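Long-range contacts in AlyGC (Glaciecola chathamensis, PDB 5GKD), which cleaves alginate as a polysaccharide lyase of family 6, and carries a bound calcium ion within its parallel beta-helical architecture: residues A[263-268]-A[304-309]; A[288-293]-A[324-329]. One frame throughout, in Å; residues are numbered along the deposited sequence.

Contact 1: A[263-268]-A[304-309]. With CO3 (carbonate ion), chain J.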
loop_
_atom_site.group_PDB
_atom_site.type_symbol
_atom_site.label_atom_id
_atom_site.label_comp_id
_atom_site.label_asym_id
_atom_site.label_seq_id
_atom_site.Cartn_x
_atom_site.Cartn_y
_atom_site.Cartn_z
ATOM N N ILE A 263 -17.891 23.982 22.701
ATOM C CA ILE A 263 -17.714 23.204 23.921
ATOM C C ILE A 263 -18.764 22.101 23.889
ATOM O O ILE A 263 -19.945 22.371 23.629
ATOM C CB ILE A 263 -17.850 24.073 25.183
ATOM C CG1 ILE A 263 -16.703 25.088 25.280
ATOM C CG2 ILE A 263 -17.879 23.221 26.450
ATOM C CD1 ILE A 263 -16.970 26.196 26.307
ATOM N N ARG A 264 -18.335 20.860 24.129
ATOM C CA ARG A 264 -19.203 19.685 24.102
ATOM C C ARG A 264 -19.227 19.048 25.482
ATOM O O ARG A 264 -18.182 18.632 26.005
ATOM C CB ARG A 264 -18.741 18.657 23.057
ATOM C CG ARG A 264 -19.577 17.369 23.070
ATOM C CD ARG A 264 -19.500 16.608 21.748
ATOM N NE ARG A 264 -18.130 16.194 21.431
ATOM C CZ ARG A 264 -17.769 14.971 21.049
ATOM N NH1 ARG A 264 -18.664 14.005 20.920
ATOM N NH2 ARG A 264 -16.498 14.720 20.782
ATOM N N VAL A 265 -20.422 18.954 26.055
ATOM C CA VAL A 265 -20.626 18.538 27.432
ATOM C C VAL A 265 -21.147 17.112 27.436
ATOM O O VAL A 265 -22.166 16.817 26.807
ATOM C CB VAL A 265 -21.609 19.473 28.154
ATOM C CG1 VAL A 265 -21.752 19.055 29.601
ATOM C CG2 VAL A 265 -21.126 20.900 28.049
ATOM N N ILE A 266 -20.492 16.254 28.175
ATOM C CA ILE A 266 -20.861 14.871 28.401
ATOM C C ILE A 266 -20.467 14.609 29.835
ATOM O O ILE A 266 -19.700 15.312 30.339
ATOM C CB ILE A 266 -20.113 13.879 27.486
ATOM C CG1 ILE A 266 -20.126 14.333 26.038
ATOM C CG2 ILE A 266 -20.666 12.479 27.659
ATOM C CD1 ILE A 266 -19.087 13.716 25.170
ATOM N N ASN A 267 -21.002 13.595 30.470
ATOM C CA ASN A 267 -20.687 13.217 31.835
ATOM C C ASN A 267 -21.240 14.110 32.962
ATOM O O ASN A 267 -22.074 14.912 32.735
ATOM C CB ASN A 267 -19.209 12.842 31.988
ATOM C CG ASN A 267 -18.626 12.212 30.728
ATOM O OD1 ASN A 267 -18.924 11.120 30.399
ATOM N ND2 ASN A 267 -17.887 12.947 30.015
ATOM N N ARG A 268 -20.759 13.916 34.168
ATOM C CA ARG A 268 -21.264 14.593 35.332
ATOM C C ARG A 268 -20.515 15.723 35.931
ATOM O O ARG A 268 -19.370 15.832 35.791
ATOM C CB ARG A 268 -21.497 13.593 36.455
ATOM C CG ARG A 268 -21.810 12.194 36.007
ATOM C CD ARG A 268 -22.573 11.394 37.038
ATOM N NE ARG A 268 -21.868 11.277 38.285
ATOM C CZ ARG A 268 -20.913 10.399 38.523
ATOM N NH1 ARG A 268 -20.547 9.540 37.604
ATOM N NH2 ARG A 268 -20.336 10.373 39.685
ATOM N N HIS A 304 -21.550 8.837 28.803
ATOM C CA HIS A 304 -22.255 8.905 30.060
ATOM C C HIS A 304 -23.223 10.074 30.103
ATOM O O HIS A 304 -22.899 11.151 29.676
ATOM C CB HIS A 304 -21.296 8.908 31.229
ATOM C CG HIS A 304 -20.410 7.719 31.271
ATOM N ND1 HIS A 304 -19.394 7.529 30.380
ATOM C CD2 HIS A 304 -20.387 6.653 32.096
ATOM C CE1 HIS A 304 -18.785 6.405 30.647
ATOM N NE2 HIS A 304 -19.373 5.847 31.675
ATOM N N GLN A 305 -24.414 9.819 30.616
ATOM C CA GLN A 305 -25.489 10.801 30.657
ATOM C C GLN A 305 -25.029 12.104 31.298
ATOM O O GLN A 305 -24.325 12.102 32.309
ATOM C CB GLN A 305 -26.662 10.209 31.438
ATOM C CG GLN A 305 -27.849 11.148 31.675
ATOM C CD GLN A 305 -28.936 10.486 32.502
ATOM O OE1 GLN A 305 -28.654 9.877 33.533
ATOM N NE2 GLN A 305 -30.183 10.590 32.047
ATOM N N VAL A 306 -25.420 13.223 30.696
ATOM C CA VAL A 306 -25.150 14.517 31.311
ATOM C C VAL A 306 -26.005 14.669 32.563
ATOM O O VAL A 306 -27.234 14.545 32.521
ATOM C CB VAL A 306 -25.409 15.659 30.319
ATOM C CG1 VAL A 306 -25.382 16.979 31.043
ATOM C CG2 VAL A 306 -24.359 15.654 29.255
ATOM N N ASP A 307 -25.351 14.949 33.682
ATOM C CA ASP A 307 -25.971 14.969 34.999
ATOM C C ASP A 307 -25.323 16.100 35.774
ATOM O O ASP A 307 -24.103 16.095 35.954
ATOM C CB ASP A 307 -25.758 13.623 35.701
ATOM C CG ASP A 307 -26.475 13.509 37.029
ATOM O OD1 ASP A 307 -27.103 14.483 37.484
ATOM O OD2 ASP A 307 -26.402 12.408 37.620
ATOM N N ASN A 308 -26.125 17.080 36.197
ATOM C CA ASN A 308 -25.629 18.208 36.982
ATOM C C ASN A 308 -24.569 19.009 36.217
ATOM O O ASN A 308 -23.530 19.387 36.760
ATOM C CB ASN A 308 -25.093 17.726 38.338
ATOM C CG ASN A 308 -24.807 18.862 39.299
ATOM O OD1 ASN A 308 -25.451 19.895 39.258
ATOM N ND2 ASN A 308 -23.827 18.673 40.161
ATOM N N ALA A 309 -24.820 19.265 34.942
ATOM C CA ALA A 309 -24.056 20.286 34.235
ATOM C C ALA A 309 -24.483 21.678 34.692
ATOM O O ALA A 309 -25.641 21.912 35.046
ATOM C CB ALA A 309 -24.252 20.163 32.724
HETATM C C CO3 J . -16.101 10.928 20.379
HETATM O O1 CO3 J . -15.650 12.149 20.450
HETATM O O2 CO3 J . -17.383 10.881 20.174
HETATM O O3 CO3 J . -15.284 9.856 20.537
HETATM O O HOH W 1 -22.323 17.576 33.738
HETATM O O HOH W 2 -18.498 9.101 28.449
#
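N267 and H304 meet where a strand of a right-handed parallel beta-helix, the fold of the pectate lyase-like clan, runs out into a turn and is met by the loop that leads into strand 310-317. The backbone contributes first. N267 N donates to H304 O over 3.2 Å, reaching it from above the carbonyl plane rather than within it, and a weak bond runs from D307 N to N267 O. The same N267 O also receives a CA-H...O contact from V306 CA, nearly straight at 164°. Water 1 donates to N267 O at 2.9 Å and also to D307 O, bridging the two carbonyls. R268 and D307 then form a single bridge, in which R268 CA lies 3.3 Å from D307 O.

Among the polar side chains, N267 and H304 share water 2. The N267 amide is turned 50° from the imidazole plane, its OD1 lying 3.3 Å from H304 CB. Water 2 sits at the ring edge, 2.6 Å from H304 ND1, and donates to N267 OD1, while N267 ND2 is held by R240 O. At the other end, the R268 and D307 side chains lie alongside each other, pointing the same way, with their charged ends apart; D307 OD1 is engaged by N338.

Apolar contact is modest. V306 has CG2 beside its backbone N and anti to its carbonyl carbon, which sets this methyl over the backbone at V265 O and I266 CA, and V265 CG1 approaches A309 CB at 4.2 Å.

R264 turns instead to a carbonate ion, probably from the crystallisation liquor, in a pocket with Y303 and R240. It presents its guanidinium edge; NH2 donates to O1 at 2.7 Å, whereas the NH1 bond to O2 is weak.

Contact 2: A[288-293]-A[324-329]; sequences GLTVMN and FAAGSD
V291 and F324 pack obliquely, the valine at the edge of the phenyl ring instead of over its face. CG2 of V291 does the touching, 3.7 Å from F324 CD1 and close to the ring plane. F324 CG stands beside its own backbone N and anti to the carbonyl carbon (chi1 -59°), and from there CD1 reaches the valine; F366 meets the ring edge-to-face, and M341 also packs against it. The other face of the sheet carries A326 and M292: T290 CG2 rests on A326 CB at 3.7 Å, and the M292 side chain runs over A326 O, which both CB and CG approach.

The two segments are neighbouring parallel strands on successive coils of the beta-helix, and a beta bulge interrupts their pairing. V291 is matched with F324 but M292 with A326, so A325 is the extra residue, at the corner where the 324-329 segment turns. Around it, A326 N donates to V291 O, and N293 N donates to A326 O at 3.0 Å with an angle of 158°.

Beyond the bulge, the N293 side chain lies against the two ends of a type II turn, A325 and S328. N293 OD1 points at the methyl of A325, 3.2 Å from CB, while ND2 lies against S328 CB. The amide end is held from outside: ND2 donates to R332 O and to D359 OD2, and this same carboxylate oxygen is bonded to S328 OG. G327 occupies the third position of the turn, with a positive phi of 85° that a residue without a side chain adopts readily. Just before it, A326 O has M292 CE 4.0 Å away.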
loop_
_atom_site.group_PDB
_atom_site.type_symbol
_atom_site.label_atom_id
_atom_site.label_comp_id
_atom_site.label_asym_id
_atom_site.label_seq_id
_atom_site.Cartn_x
_atom_site.Cartn_y
_atom_site.Cartn_z
ATOM N N GLY A 288 -21.124 24.775 18.307
ATOM C CA GLY A 288 -20.590 25.754 19.239
ATOM C C GLY A 288 -20.851 25.380 20.684
ATOM O O GLY A 288 -19.992 25.553 21.545
ATOM N N LEU A 289 -22.039 24.857 20.973
ATOM C CA LEU A 289 -22.335 24.354 22.303
ATOM C C LEU A 289 -23.143 23.079 22.144
ATOM O O LEU A 289 -24.158 23.079 21.445
ATOM C CB LEU A 289 -23.117 25.378 23.127
ATOM C CG LEU A 289 -22.946 25.510 24.652
ATOM C CD1 LEU A 289 -24.244 26.039 25.319
ATOM C CD2 LEU A 289 -22.389 24.277 25.354
ATOM N N THR A 290 -22.704 22.009 22.799
ATOM C CA THR A 290 -23.325 20.702 22.651
ATOM C C THR A 290 -23.520 20.069 24.016
ATOM O O THR A 290 -22.552 19.913 24.762
ATOM C CB THR A 290 -22.459 19.763 21.793
ATOM O OG1 THR A 290 -22.176 20.382 20.536
ATOM C CG2 THR A 290 -23.173 18.443 21.569
ATOM N N VAL A 291 -24.747 19.658 24.316
ATOM C CA VAL A 291 -25.031 18.857 25.494
ATOM C C VAL A 291 -25.557 17.520 24.992
ATOM O O VAL A 291 -26.662 17.442 24.439
ATOM C CB VAL A 291 -26.028 19.535 26.441
ATOM C CG1 VAL A 291 -26.123 18.754 27.741
ATOM C CG2 VAL A 291 -25.602 20.972 26.727
ATOM N N MET A 292 -24.768 16.470 25.172
ATOM C CA MET A 292 -25.058 15.191 24.544
ATOM C C MET A 292 -26.049 14.357 25.349
ATOM O O MET A 292 -26.181 14.495 26.568
ATOM C CB MET A 292 -23.776 14.385 24.351
ATOM C CG MET A 292 -23.023 14.709 23.079
ATOM S SD MET A 292 -21.778 13.465 22.669
ATOM C CE MET A 292 -22.814 12.069 22.213
ATOM N N ASN A 293 -26.755 13.490 24.634
ATOM C CA ASN A 293 -27.379 12.321 25.232
ATOM C C ASN A 293 -26.317 11.278 25.532
ATOM O O ASN A 293 -25.312 11.187 24.832
ATOM C CB ASN A 293 -28.424 11.721 24.287
ATOM C CG ASN A 293 -29.845 12.064 24.700
ATOM O OD1 ASN A 293 -30.081 13.101 25.292
ATOM N ND2 ASN A 293 -30.781 11.162 24.434
ATOM N N PHE A 324 -28.916 20.519 22.119
ATOM C CA PHE A 324 -29.182 19.829 23.369
ATOM C C PHE A 324 -29.670 18.423 23.065
ATOM O O PHE A 324 -30.393 18.202 22.088
ATOM C CB PHE A 324 -30.228 20.576 24.205
ATOM C CG PHE A 324 -29.836 21.984 24.568
ATOM C CD1 PHE A 324 -28.829 22.223 25.489
ATOM C CD2 PHE A 324 -30.508 23.060 24.039
ATOM C CE1 PHE A 324 -28.489 23.524 25.847
ATOM C CE2 PHE A 324 -30.175 24.359 24.401
ATOM C CZ PHE A 324 -29.168 24.587 25.302
ATOM N N ALA A 325 -29.275 17.479 23.915
ATOM C CA ALA A 325 -29.538 16.057 23.710
ATOM C C ALA A 325 -28.988 15.557 22.372
ATOM O O ALA A 325 -29.521 14.620 21.778
ATOM C CB ALA A 325 -31.029 15.757 23.838
ATOM N N ALA A 326 -27.906 16.165 21.896
ATOM C CA ALA A 326 -27.298 15.753 20.636
ATOM C C ALA A 326 -26.813 14.306 20.696
ATOM O O ALA A 326 -26.331 13.832 21.721
ATOM C CB ALA A 326 -26.132 16.679 20.289
ATOM N N GLY A 327 -26.944 13.604 19.583
ATOM C CA GLY A 327 -26.643 12.193 19.552
ATOM C C GLY A 327 -27.775 11.295 19.997
ATOM O O GLY A 327 -27.581 10.075 20.074
ATOM N N SER A 328 -28.949 11.848 20.292
ATOM C CA SER A 328 -30.049 11.024 20.773
ATOM C C SER A 328 -30.423 9.986 19.728
ATOM O O SER A 328 -30.621 10.314 18.552
ATOM C CB SER A 328 -31.263 11.891 21.095
ATOM O OG SER A 328 -32.380 11.086 21.429
ATOM N N ASP A 329 -30.488 8.733 20.150
ATOM C CA ASP A 329 -30.929 7.643 19.280
ATOM C C ASP A 329 -31.223 6.443 20.167
ATOM O O ASP A 329 -31.329 6.569 21.392
ATOM C CB ASP A 329 -29.903 7.333 18.178
ATOM C CG ASP A 329 -28.502 7.048 18.713
ATOM O OD1 ASP A 329 -28.342 6.489 19.809
ATOM O OD2 ASP A 329 -27.538 7.397 18.016
#

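In the fold
Contacts 1 and 2 sit side by side, their centres about 9 Å apart, and share a seam: strands 263-265 and 289-292 are neighbours, with V265 N 2.7 Å from T290 O, a probable hydrogen bond. Contact 2 is buried and joins 289-292 to the next coil by parallel pairing that a bulge shifts by one residue, passing into a tight turn. Contact 1 is only partly buried; it ties a strand end to a loop through one ordinary and one weak backbone bond, water and polar side chains. V306 bridges the two, its CG2 packing on M292 O. Both approach the carbonate pocket, contact 1 through R264 and contact 2 through the nearby side chain of M292.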